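Local atomic coordinates of metallocarboxypeptidase (Trypanosoma cruzi, PDB entry 3DWC), a protein that probably removes single amino acids, other than proline, from the C-terminal end of peptides with broad specificity, as a metal-dependent carboxypeptidase of the M32 family. Residues A427-Q432 / T486-Y492; K465-H469 / L478-A482; I161-G165 / R292-V296; K338-V344 / R499-G505. One frame throughout, in Å; residues are numbered along the deposited sequence.

Contact 1 (A427-Q432 / T486-Y492). With SO4 (sulfate ion), chain S; SO4 (sulfate ion), chain V.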
# COMPACT_ATOMS: atom_id res chain seq x y z
N ALA B 427 27.57 -14.73 1.55
CA ALA B 427 28.87 -14.17 1.23
C ALA B 427 29.70 -15.15 0.41
O ALA B 427 30.46 -14.77 -0.51
CB ALA B 427 29.62 -13.69 2.52
N MET B 428 29.58 -16.43 0.75
CA MET B 428 30.27 -17.46 0.03
C MET B 428 29.77 -17.70 -1.38
O MET B 428 30.57 -17.90 -2.31
CB MET B 428 30.17 -18.77 0.85
CG MET B 428 30.95 -18.72 2.10
SD MET B 428 30.63 -20.11 3.17
CE MET B 428 31.38 -19.47 4.68
N VAL B 429 28.44 -17.69 -1.56
CA VAL B 429 27.79 -17.74 -2.88
C VAL B 429 28.27 -16.60 -3.76
O VAL B 429 28.66 -16.77 -4.92
CB VAL B 429 26.23 -17.76 -2.79
CG1 VAL B 429 25.52 -17.46 -4.14
CG2 VAL B 429 25.72 -19.08 -2.11
N ALA B 430 28.27 -15.41 -3.20
CA ALA B 430 28.70 -14.23 -3.94
C ALA B 430 30.13 -14.34 -4.49
O ALA B 430 30.38 -14.00 -5.64
CB ALA B 430 28.52 -12.98 -3.09
N ALA B 431 31.05 -14.85 -3.65
CA ALA B 431 32.46 -14.97 -4.00
C ALA B 431 32.65 -16.03 -5.05
O ALA B 431 33.38 -15.81 -5.96
CB ALA B 431 33.30 -15.33 -2.73
N GLN B 432 31.97 -17.16 -4.89
CA GLN B 432 31.97 -18.26 -5.83
C GLN B 432 31.44 -17.84 -7.22
O GLN B 432 31.98 -18.19 -8.23
CB GLN B 432 31.16 -19.43 -5.29
CG GLN B 432 31.31 -20.74 -6.14
CD GLN B 432 31.00 -22.02 -5.37
OE1 GLN B 432 31.29 -22.11 -4.19
NE2 GLN B 432 30.46 -23.04 -6.06
N THR B 486 29.47 -27.52 -6.11
CA THR B 486 28.62 -27.21 -4.98
C THR B 486 29.24 -26.04 -4.12
O THR B 486 30.36 -25.66 -4.33
CB THR B 486 28.39 -28.56 -4.20
OG1 THR B 486 27.19 -28.47 -3.45
CG2 THR B 486 29.51 -28.91 -3.29
N LEU B 487 28.54 -25.50 -3.13
CA LEU B 487 29.08 -24.37 -2.35
C LEU B 487 30.40 -24.73 -1.71
O LEU B 487 30.49 -25.74 -1.03
CB LEU B 487 28.06 -23.81 -1.32
CG LEU B 487 28.42 -22.54 -0.51
CD1 LEU B 487 28.81 -21.37 -1.40
CD2 LEU B 487 27.24 -22.21 0.32
N ASN B 488 31.42 -23.91 -2.00
CA ASN B 488 32.79 -24.12 -1.56
C ASN B 488 33.33 -22.83 -0.91
O ASN B 488 33.52 -21.82 -1.60
CB ASN B 488 33.63 -24.48 -2.78
CG ASN B 488 35.09 -24.75 -2.46
OD1 ASN B 488 35.56 -24.44 -1.39
ND2 ASN B 488 35.83 -25.32 -3.45
N PRO B 489 33.61 -22.85 0.39
CA PRO B 489 34.10 -21.61 1.03
C PRO B 489 35.50 -21.14 0.64
O PRO B 489 35.90 -20.07 1.09
CB PRO B 489 34.04 -21.95 2.53
CG PRO B 489 34.10 -23.35 2.62
CD PRO B 489 33.45 -23.92 1.38
N GLU B 490 36.24 -21.90 -0.15
CA GLU B 490 37.59 -21.48 -0.53
C GLU B 490 37.59 -20.21 -1.37
O GLU B 490 38.51 -19.43 -1.27
CB GLU B 490 38.35 -22.59 -1.27
CG GLU B 490 38.54 -23.86 -0.46
CD GLU B 490 39.19 -23.64 0.91
OE1 GLU B 490 40.23 -22.94 1.00
OE2 GLU B 490 38.63 -24.21 1.89
N HIS B 491 36.56 -20.00 -2.19
CA HIS B 491 36.42 -18.76 -2.93
C HIS B 491 36.30 -17.51 -2.04
O HIS B 491 36.91 -16.48 -2.33
CB HIS B 491 35.25 -18.85 -3.92
CG HIS B 491 35.31 -20.03 -4.82
ND1 HIS B 491 36.20 -20.12 -5.88
CD2 HIS B 491 34.64 -21.21 -4.80
CE1 HIS B 491 36.04 -21.28 -6.49
NE2 HIS B 491 35.11 -21.96 -5.85
N TYR B 492 35.57 -17.63 -0.93
CA TYR B 492 35.37 -16.51 0.01
C TYR B 492 36.69 -16.22 0.68
O TYR B 492 37.09 -15.09 0.80
CB TYR B 492 34.30 -16.92 1.03
CG TYR B 492 33.78 -15.90 2.01
CD1 TYR B 492 33.57 -14.55 1.66
CD2 TYR B 492 33.41 -16.29 3.28
CE1 TYR B 492 33.03 -13.65 2.56
CE2 TYR B 492 32.88 -15.38 4.19
CZ TYR B 492 32.70 -14.08 3.83
OH TYR B 492 32.17 -13.21 4.76
S SO4 S . 30.72 -31.10 -6.23
O1 SO4 S . 29.80 -31.98 -5.50
O2 SO4 S . 30.11 -30.59 -7.45
O3 SO4 S . 31.15 -30.04 -5.31
O4 SO4 S . 31.91 -31.84 -6.66
S SO4 V . 39.62 -24.92 -3.97
O1 SO4 V . 40.65 -25.44 -4.88
O2 SO4 V . 38.94 -26.04 -3.30
O3 SO4 V . 40.29 -24.15 -2.93
O4 SO4 V . 38.70 -24.07 -4.75
O HOH W 1 32.86 -19.20 -1.41

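Contact 2 (K465-H469 / L478-A482). With SO4 (sulfate ion), chain S.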
# COMPACT_ATOMS: atom_id res chain seq x y z
N LYS B 465 22.83 -17.71 -14.84
CA LYS B 465 23.29 -18.72 -13.90
C LYS B 465 22.36 -18.96 -12.73
O LYS B 465 22.26 -20.09 -12.24
CB LYS B 465 24.70 -18.39 -13.35
CG LYS B 465 25.78 -18.55 -14.39
CD LYS B 465 27.15 -18.00 -13.90
CE LYS B 465 28.19 -18.21 -14.99
NZ LYS B 465 28.35 -19.67 -15.40
N ILE B 466 21.70 -17.90 -12.29
CA ILE B 466 20.94 -17.96 -11.08
C ILE B 466 19.50 -17.53 -11.30
O ILE B 466 18.58 -18.32 -11.07
CB ILE B 466 21.55 -17.10 -9.95
CG1 ILE B 466 23.01 -17.51 -9.68
CG2 ILE B 466 20.67 -17.21 -8.71
CD1 ILE B 466 23.18 -18.98 -9.23
N TRP B 467 19.29 -16.28 -11.72
CA TRP B 467 17.95 -15.69 -11.58
C TRP B 467 16.91 -16.44 -12.38
O TRP B 467 15.83 -16.67 -11.89
CB TRP B 467 17.89 -14.17 -11.86
CG TRP B 467 18.94 -13.33 -11.22
CD1 TRP B 467 19.60 -13.58 -10.06
CD2 TRP B 467 19.40 -12.06 -11.68
NE1 TRP B 467 20.47 -12.54 -9.78
CE2 TRP B 467 20.38 -11.61 -10.78
CE3 TRP B 467 19.11 -11.28 -12.80
CZ2 TRP B 467 21.05 -10.41 -10.96
CZ3 TRP B 467 19.81 -10.10 -13.00
CH2 TRP B 467 20.76 -9.68 -12.09
N GLN B 468 17.21 -16.89 -13.59
CA GLN B 468 16.17 -17.51 -14.43
C GLN B 468 15.68 -18.88 -13.94
O GLN B 468 14.64 -19.32 -14.37
CB GLN B 468 16.64 -17.70 -15.87
CG GLN B 468 17.73 -18.78 -16.01
CD GLN B 468 17.98 -19.11 -17.47
OE1 GLN B 468 17.04 -19.04 -18.24
NE2 GLN B 468 19.21 -19.50 -17.84
N HIS B 469 16.45 -19.52 -13.06
CA HIS B 469 16.12 -20.86 -12.58
C HIS B 469 15.16 -20.90 -11.35
O HIS B 469 14.52 -21.93 -11.08
CB HIS B 469 17.43 -21.60 -12.29
CG HIS B 469 18.31 -21.73 -13.50
ND1 HIS B 469 17.94 -22.46 -14.60
CD2 HIS B 469 19.53 -21.21 -13.78
CE1 HIS B 469 18.90 -22.39 -15.51
NE2 HIS B 469 19.87 -21.62 -15.04
N LEU B 478 21.92 -26.23 -8.75
CA LEU B 478 21.99 -24.86 -9.25
C LEU B 478 23.45 -24.31 -9.27
O LEU B 478 23.95 -23.82 -10.31
CB LEU B 478 21.08 -23.97 -8.35
CG LEU B 478 21.05 -22.50 -8.68
CD1 LEU B 478 20.30 -22.20 -9.99
CD2 LEU B 478 20.46 -21.72 -7.52
N LEU B 479 24.13 -24.41 -8.12
CA LEU B 479 25.54 -23.97 -8.00
C LEU B 479 26.51 -24.76 -8.88
O LEU B 479 27.46 -24.19 -9.46
CB LEU B 479 25.96 -23.97 -6.54
CG LEU B 479 25.26 -22.92 -5.68
CD1 LEU B 479 25.89 -22.83 -4.30
CD2 LEU B 479 25.29 -21.52 -6.36
N ARG B 480 26.29 -26.07 -9.00
CA ARG B 480 27.05 -26.91 -9.90
C ARG B 480 26.88 -26.48 -11.35
O ARG B 480 27.84 -26.37 -12.12
CB ARG B 480 26.62 -28.39 -9.79
CG ARG B 480 27.57 -29.30 -9.09
CD ARG B 480 27.28 -30.78 -9.35
NE ARG B 480 26.16 -31.26 -8.54
CZ ARG B 480 26.28 -31.85 -7.34
NH1 ARG B 480 25.18 -32.22 -6.69
NH2 ARG B 480 27.47 -32.09 -6.79
N GLN B 481 25.64 -26.26 -11.75
CA GLN B 481 25.39 -25.85 -13.13
C GLN B 481 25.99 -24.47 -13.40
O GLN B 481 26.56 -24.22 -14.46
CB GLN B 481 23.90 -25.83 -13.40
CG GLN B 481 23.56 -25.98 -14.86
CD GLN B 481 22.06 -25.92 -15.10
OE1 GLN B 481 21.41 -26.95 -15.27
NE2 GLN B 481 21.48 -24.72 -15.03
N ALA B 482 25.89 -23.59 -12.42
CA ALA B 482 26.28 -22.21 -12.54
C ALA B 482 27.78 -22.00 -12.47
O ALA B 482 28.31 -21.10 -13.10
CB ALA B 482 25.62 -21.36 -11.43
S SO4 S . 30.72 -31.10 -6.23
O1 SO4 S . 29.80 -31.98 -5.50
O2 SO4 S . 30.11 -30.59 -7.45
O3 SO4 S . 31.15 -30.04 -5.31
O4 SO4 S . 31.91 -31.84 -6.66
O HOH W 2 22.80 -22.61 -13.15

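Contact 3 (I161-G165 / R292-V296)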
# COMPACT_ATOMS: atom_id res chain seq x y z
N ILE B 161 14.36 -24.36 6.91
CA ILE B 161 13.33 -23.37 6.64
C ILE B 161 13.86 -22.31 5.65
O ILE B 161 13.17 -21.92 4.68
CB ILE B 161 12.83 -22.66 7.96
CG1 ILE B 161 12.21 -23.66 8.92
CG2 ILE B 161 11.80 -21.56 7.66
CD1 ILE B 161 11.92 -23.06 10.35
N TYR B 162 15.10 -21.90 5.89
CA TYR B 162 15.71 -20.81 5.19
C TYR B 162 16.66 -21.28 4.08
O TYR B 162 16.90 -20.56 3.12
CB TYR B 162 16.51 -20.00 6.18
CG TYR B 162 15.72 -19.61 7.37
CD1 TYR B 162 14.68 -18.68 7.26
CD2 TYR B 162 15.98 -20.16 8.62
CE1 TYR B 162 13.93 -18.33 8.37
CE2 TYR B 162 15.23 -19.81 9.73
CZ TYR B 162 14.23 -18.91 9.60
OH TYR B 162 13.51 -18.59 10.72
N GLU B 163 17.20 -22.48 4.24
CA GLU B 163 18.25 -22.99 3.36
C GLU B 163 17.92 -24.43 2.97
O GLU B 163 18.52 -25.36 3.49
CB GLU B 163 19.62 -22.87 4.06
CG GLU B 163 20.80 -22.86 3.11
CD GLU B 163 20.77 -21.68 2.13
OE1 GLU B 163 20.53 -20.57 2.58
OE2 GLU B 163 20.99 -21.88 0.90
N PRO B 164 16.95 -24.62 2.07
CA PRO B 164 16.45 -25.93 1.72
C PRO B 164 17.59 -26.91 1.42
O PRO B 164 18.44 -26.63 0.57
CB PRO B 164 15.62 -25.69 0.44
CG PRO B 164 15.30 -24.26 0.43
CD PRO B 164 16.26 -23.54 1.34
N GLY B 165 17.61 -28.05 2.10
CA GLY B 165 18.53 -29.12 1.76
C GLY B 165 19.91 -29.00 2.38
O GLY B 165 20.74 -29.87 2.17
N ARG B 292 15.77 -19.35 -4.50
CA ARG B 292 16.06 -20.72 -4.10
C ARG B 292 16.29 -20.82 -2.59
O ARG B 292 15.86 -21.77 -1.97
CB ARG B 292 17.26 -21.26 -4.91
CG ARG B 292 17.85 -22.58 -4.42
CD ARG B 292 16.96 -23.75 -4.76
NE ARG B 292 15.86 -23.88 -3.81
CZ ARG B 292 14.89 -24.78 -3.94
NH1 ARG B 292 14.90 -25.65 -4.95
NH2 ARG B 292 13.91 -24.81 -3.06
N SER B 293 16.96 -19.84 -2.01
CA SER B 293 17.23 -19.86 -0.57
C SER B 293 17.68 -18.49 -0.11
O SER B 293 17.96 -17.60 -0.95
CB SER B 293 18.31 -20.91 -0.22
OG SER B 293 19.61 -20.41 -0.49
N LEU B 294 17.78 -18.31 1.21
CA LEU B 294 18.24 -17.04 1.74
C LEU B 294 19.70 -16.86 1.48
O LEU B 294 20.15 -15.74 1.29
CB LEU B 294 17.96 -16.88 3.23
CG LEU B 294 16.69 -16.15 3.64
CD1 LEU B 294 15.41 -16.63 2.90
CD2 LEU B 294 16.47 -16.32 5.16
N GLY B 295 20.46 -17.96 1.46
CA GLY B 295 21.87 -17.90 1.10
C GLY B 295 22.04 -17.54 -0.38
O GLY B 295 22.91 -16.74 -0.75
N VAL B 296 21.24 -18.14 -1.24
CA VAL B 296 21.27 -17.71 -2.63
C VAL B 296 20.83 -16.24 -2.78
O VAL B 296 21.50 -15.49 -3.46
CB VAL B 296 20.53 -18.68 -3.59
CG1 VAL B 296 20.53 -18.13 -5.03
CG2 VAL B 296 21.14 -20.06 -3.48

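Contact 4 (K338-V344 / R499-G505). With SO4 (sulfate ion), chain U.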
# COMPACT_ATOMS: atom_id res chain seq x y z
N LYS B 338 38.46 3.96 -1.64
CA LYS B 338 38.75 2.55 -1.37
C LYS B 338 39.18 2.32 0.09
O LYS B 338 38.80 1.34 0.72
CB LYS B 338 39.81 2.03 -2.33
CG LYS B 338 40.14 0.57 -2.12
CD LYS B 338 41.13 0.09 -3.18
CE LYS B 338 41.88 -1.13 -2.75
NZ LYS B 338 42.90 -1.50 -3.83
N ARG B 339 39.97 3.24 0.62
CA ARG B 339 40.48 3.10 1.98
C ARG B 339 39.38 3.25 3.00
O ARG B 339 39.35 2.53 3.98
CB ARG B 339 41.62 4.08 2.24
CG ARG B 339 42.93 3.45 1.98
CD ARG B 339 43.81 4.10 0.96
NE ARG B 339 44.75 5.03 1.51
CZ ARG B 339 45.95 5.33 1.02
NH1 ARG B 339 46.48 4.75 -0.05
NH2 ARG B 339 46.65 6.24 1.65
N VAL B 340 38.46 4.18 2.73
CA VAL B 340 37.27 4.38 3.55
C VAL B 340 36.34 3.12 3.49
O VAL B 340 35.98 2.55 4.50
CB VAL B 340 36.50 5.65 3.08
CG1 VAL B 340 35.10 5.77 3.77
CG2 VAL B 340 37.35 6.91 3.28
N ILE B 341 35.97 2.70 2.30
CA ILE B 341 35.00 1.61 2.11
C ILE B 341 35.56 0.21 2.53
O ILE B 341 34.76 -0.67 2.91
CB ILE B 341 34.47 1.60 0.61
CG1 ILE B 341 33.70 2.89 0.23
CG2 ILE B 341 33.56 0.45 0.26
CD1 ILE B 341 32.55 3.17 1.00
N GLN B 342 36.88 0.00 2.47
CA GLN B 342 37.50 -1.31 2.81
C GLN B 342 38.17 -1.29 4.17
O GLN B 342 38.94 -2.18 4.51
CB GLN B 342 38.54 -1.74 1.78
CG GLN B 342 37.93 -2.13 0.43
CD GLN B 342 38.94 -2.62 -0.58
OE1 GLN B 342 40.10 -2.84 -0.26
NE2 GLN B 342 38.48 -2.84 -1.81
N ARG B 343 37.89 -0.26 4.96
CA ARG B 343 38.53 -0.12 6.27
C ARG B 343 38.13 -1.27 7.18
O ARG B 343 36.97 -1.65 7.19
CB ARG B 343 38.11 1.19 6.93
CG ARG B 343 39.01 1.52 8.13
CD ARG B 343 38.32 2.50 9.04
NE ARG B 343 38.88 3.84 8.97
CZ ARG B 343 38.30 4.91 8.42
NH1 ARG B 343 37.10 4.84 7.80
NH2 ARG B 343 38.95 6.07 8.48
N VAL B 344 39.10 -1.83 7.88
CA VAL B 344 38.90 -2.96 8.77
C VAL B 344 39.04 -2.48 10.21
O VAL B 344 40.10 -1.99 10.60
CB VAL B 344 39.85 -4.14 8.45
CG1 VAL B 344 39.73 -5.22 9.50
CG2 VAL B 344 39.51 -4.71 7.06
N ARG B 499 41.75 -9.17 -1.14
CA ARG B 499 41.29 -7.84 -0.95
C ARG B 499 41.97 -7.22 0.28
O ARG B 499 42.53 -6.14 0.17
CB ARG B 499 39.78 -7.82 -0.84
CG ARG B 499 39.24 -6.46 -0.42
CD ARG B 499 37.75 -6.37 -0.62
NE ARG B 499 37.36 -6.34 -2.03
CZ ARG B 499 36.10 -6.34 -2.45
NH1 ARG B 499 35.83 -6.27 -3.76
NH2 ARG B 499 35.12 -6.35 -1.57
N TYR B 500 41.94 -7.91 1.43
CA TYR B 500 42.40 -7.29 2.68
C TYR B 500 43.87 -7.50 3.03
O TYR B 500 44.51 -6.63 3.63
CB TYR B 500 41.46 -7.65 3.82
CG TYR B 500 40.09 -7.05 3.57
CD1 TYR B 500 39.85 -5.69 3.82
CD2 TYR B 500 39.07 -7.80 3.00
CE1 TYR B 500 38.61 -5.14 3.56
CE2 TYR B 500 37.83 -7.24 2.72
CZ TYR B 500 37.62 -5.91 2.98
OH TYR B 500 36.41 -5.32 2.70
N ARG B 501 44.39 -8.66 2.69
CA ARG B 501 45.72 -9.01 3.05
C ARG B 501 46.69 -8.59 1.94
O ARG B 501 47.80 -8.14 2.23
CB ARG B 501 45.79 -10.51 3.33
CG ARG B 501 47.10 -10.98 3.92
CD ARG B 501 47.83 -11.82 2.95
NE ARG B 501 47.45 -13.21 3.05
CZ ARG B 501 47.31 -14.05 2.02
NH1 ARG B 501 47.41 -13.68 0.74
NH2 ARG B 501 47.00 -15.30 2.27
N ASP B 502 46.27 -8.69 0.68
CA ASP B 502 47.13 -8.29 -0.45
C ASP B 502 46.71 -6.95 -1.10
O ASP B 502 47.34 -6.51 -2.07
CB ASP B 502 47.10 -9.40 -1.49
CG ASP B 502 47.49 -10.74 -0.89
OD1 ASP B 502 48.11 -10.66 0.15
OD2 ASP B 502 47.15 -11.84 -1.42
N ASP B 503 45.65 -6.32 -0.61
CA ASP B 503 45.25 -5.00 -1.13
C ASP B 503 45.04 -5.00 -2.66
O ASP B 503 45.35 -4.01 -3.35
CB ASP B 503 46.32 -3.95 -0.76
CG ASP B 503 45.83 -2.51 -0.93
OD1 ASP B 503 44.65 -2.24 -0.64
OD2 ASP B 503 46.64 -1.65 -1.36
N ARG B 504 44.51 -6.10 -3.20
CA ARG B 504 44.44 -6.27 -4.66
C ARG B 504 43.15 -5.72 -5.30
O ARG B 504 42.99 -5.73 -6.54
CB ARG B 504 44.64 -7.73 -5.03
CG ARG B 504 46.06 -8.25 -4.67
CD ARG B 504 46.23 -9.74 -4.98
NE ARG B 504 45.77 -10.00 -6.35
CZ ARG B 504 45.67 -11.20 -6.91
NH1 ARG B 504 46.03 -12.31 -6.26
NH2 ARG B 504 45.21 -11.27 -8.16
N GLY B 505 42.21 -5.24 -4.49
CA GLY B 505 41.05 -4.53 -5.04
C GLY B 505 39.82 -5.04 -4.41
O GLY B 505 39.68 -6.22 -4.21
OXT GLY B 505 38.98 -4.27 -4.05
S SO4 U . 49.87 7.48 2.32
O1 SO4 U . 50.18 8.49 1.30
O2 SO4 U . 51.00 7.32 3.24
O3 SO4 U . 48.71 7.90 3.10
O4 SO4 U . 49.61 6.20 1.66
O HOH W 3 34.67 -3.54 4.34
O HOH W 4 42.13 -4.19 -1.93

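Contact 1 (A427-Q432 / T486-Y492)
Helix 421-441 packs here against the start of the last helix of the chain, 490-501, and the turn leading into it, in a contact that is apolar at one end and hydrogen-bonded at the other. At the apolar end Tyr-492 lays one face of its ring over the backbone at Ala-427 and Met-428; Ala-427 CB comes within 3.4 Å of Tyr-492 CZ, an approach that a small methyl permits. Met-428, long and flexible, reaches three partners: its CB lies 3.7 Å from Leu-487 CD1, its CG 3.7 Å from Tyr-492 CD2 and its SD 3.9 Å from Pro-489 CB. One turn on, the amide of Gln-432 reads the backbone of the turn in both senses. Its OE1 accepts from Asn-488 N at 2.8 Å, and its NE2 donates to Thr-486 O at 3.1 Å, a pairing that suits a carboxamide, which carries an acceptor and a donor side by side. Asn-488 in turn caps the helix, its OD1 accepting from Glu-490 N at 2.9 Å. A water between the two backbones donates to Met-428 O (2.8 Å) and Asn-488 O (2.7 Å). Around this pair, helix 168-196 covers Met-428 through Ile-174 and Val-178, while helix 294-309 lies against Ala-427 and Ala-430 through Leu-302, so helix 421-441 touches both as well as helix 490-501.

Contact 2 (K465-H469 / L478-A482)
Ile-466 CD1 is the apolar centre, lying 4.2 Å from Leu-478 CG, 4.1 Å from Ala-482 CB and 4.4 Å from Leu-479 CD2. The CB of the small Ala-482 points toward the other segment and lets the backbones draw close, with CA atoms of Lys-465 and Ala-482 4.8 Å apart and their CB atoms at 3.7 Å. Leu-478 carries the packing on to His-469, its CD1 3.7 Å from His-469 CB, and also lies 3.7 Å from the carbonyl Lys-465 O. Farther out the contact turns polar. Lys-465 sends its aliphatic chain past Ala-482 and curls at the tip (chi4 near -58°), so that NZ donates to Ala-482 O at 2.7 Å; a salt bridge to Glu-440 of helix 421-441 gives the same ammonium a second partner. On another edge a water donates to Lys-465 O (2.7 Å) and Leu-478 O (3.3 Å) and accepts from Gln-481 NE2 at 3.1 Å, bridging carbonyls near the end of helix 456-467 and along helix 475-483. Gln-481, an exposed residue, can meet solvent as well as this water. The arrangement is a helix-loop-helix unit, consecutive helices packed on each other, in this largely helical M32 fold.

Contact 3 (I161-G165 / R292-V296)
Glu-163 folds its side chain back, with chi1 t, chi2 p and chi3 near 46°, and so delivers its carboxylate to the start of helix 294-309. OE1 accepts from Gly-295 N at 2.8 Å, and OE2 receives a very short hydrogen bond, 2.4 Å, from Ser-293 OG. Ser-293 is the N-cap: its p rotamer turns OG back over the helix start, where it accepts from Val-296 N at 2.9 Å while donating to the glutamate. A hydroxyl suits this post because it can do both at once. Gly-295 is equally apt, since a CB there would clash with Glu-163 OE1. The backbone adds a nearly straight bond from Leu-294 N to Tyr-162 O at 3.1 Å. Beside it Leu-294, with chi1 between wells at -95°, sets CD2 3.6 Å from Tyr-162 CD1, and the tyrosine ring, in the m rotamer, also meets Tyr-419 edge-to-face. Pro-164 points at the other segment, its CG 3.5 Å from Arg-292 O; the guanidinium of Arg-292 goes on to Glu-86 and Leu-473 O. A buried carboxylate thus joins the serine in satisfying free amides at a helix N terminus, with its charge well placed for the helix dipole, on the helix that supplies the cobalt ligand Glu-298.

Contact 4 (K338-V344 / R499-G505)
Tyr-500 packs its ring against Val-344 and the end of helix 334-341: its CD1 lies 3.4 Å from Val-344 CG2, and its edge faces the backbone of Gln-342, with CE1 3.1 Å from Gln-342 O. The branched valine makes close contact with the ring, and the hydroxyl end stays polar, since Tyr-500 OH bonds to Glu-355 and takes a hydrogen bond of 3.0 Å from a water that also donates to Ile-341 O at 3.2 Å. Gln-342, the first residue to leave the helix, points across the gap, and its NE2 donates to the terminal carboxylate at Gly-505 OXT, 2.7 Å away. Here the C terminus of the chain, just beyond helix 490-501, folds back against an earlier part of this helical M32 fold. Arg-499 holds the same carboxylate from its own side, NE donating to Gly-505 O at 3.2 Å and forming a salt bridge to Gly-505 OXT at 3.3 Å, while its guanidinium also pairs with Glu-355. Glycine suits the last position because with phi near 133° a CB would jam against the preceding carbonyl. A second water accepts from Gly-505 N at 2.8 Å and lies 3.0 Å from Gln-342 OE1 and 2.9 Å from Arg-499 O. Near the surface an extended Lys-338 reaches out to Asp-503, its NZ forming a long salt bridge of 3.7 Å with OD1.

From the N terminus, contact 3 closes first, bringing the end of helix 154-162 to the start of helix 294-309 across 126 intervening residues. Contact 4 then opens at helix 334-341 and closes only at the C terminus, and everything that follows lies inside its loop. Within it contact 1 joins helix 421-441 to the start of helix 490-501, and contact 2, the tight pairing of helices 456-467 and 475-483, is nested inside contact 1. In space contacts 1, 2 and 3 touch one another: Leu-487 packs on Leu-479, Val-429 on Gly-295, and Ile-466 on Val-296. Contact 4 stands apart, though helix 490-501 links it to contact 1.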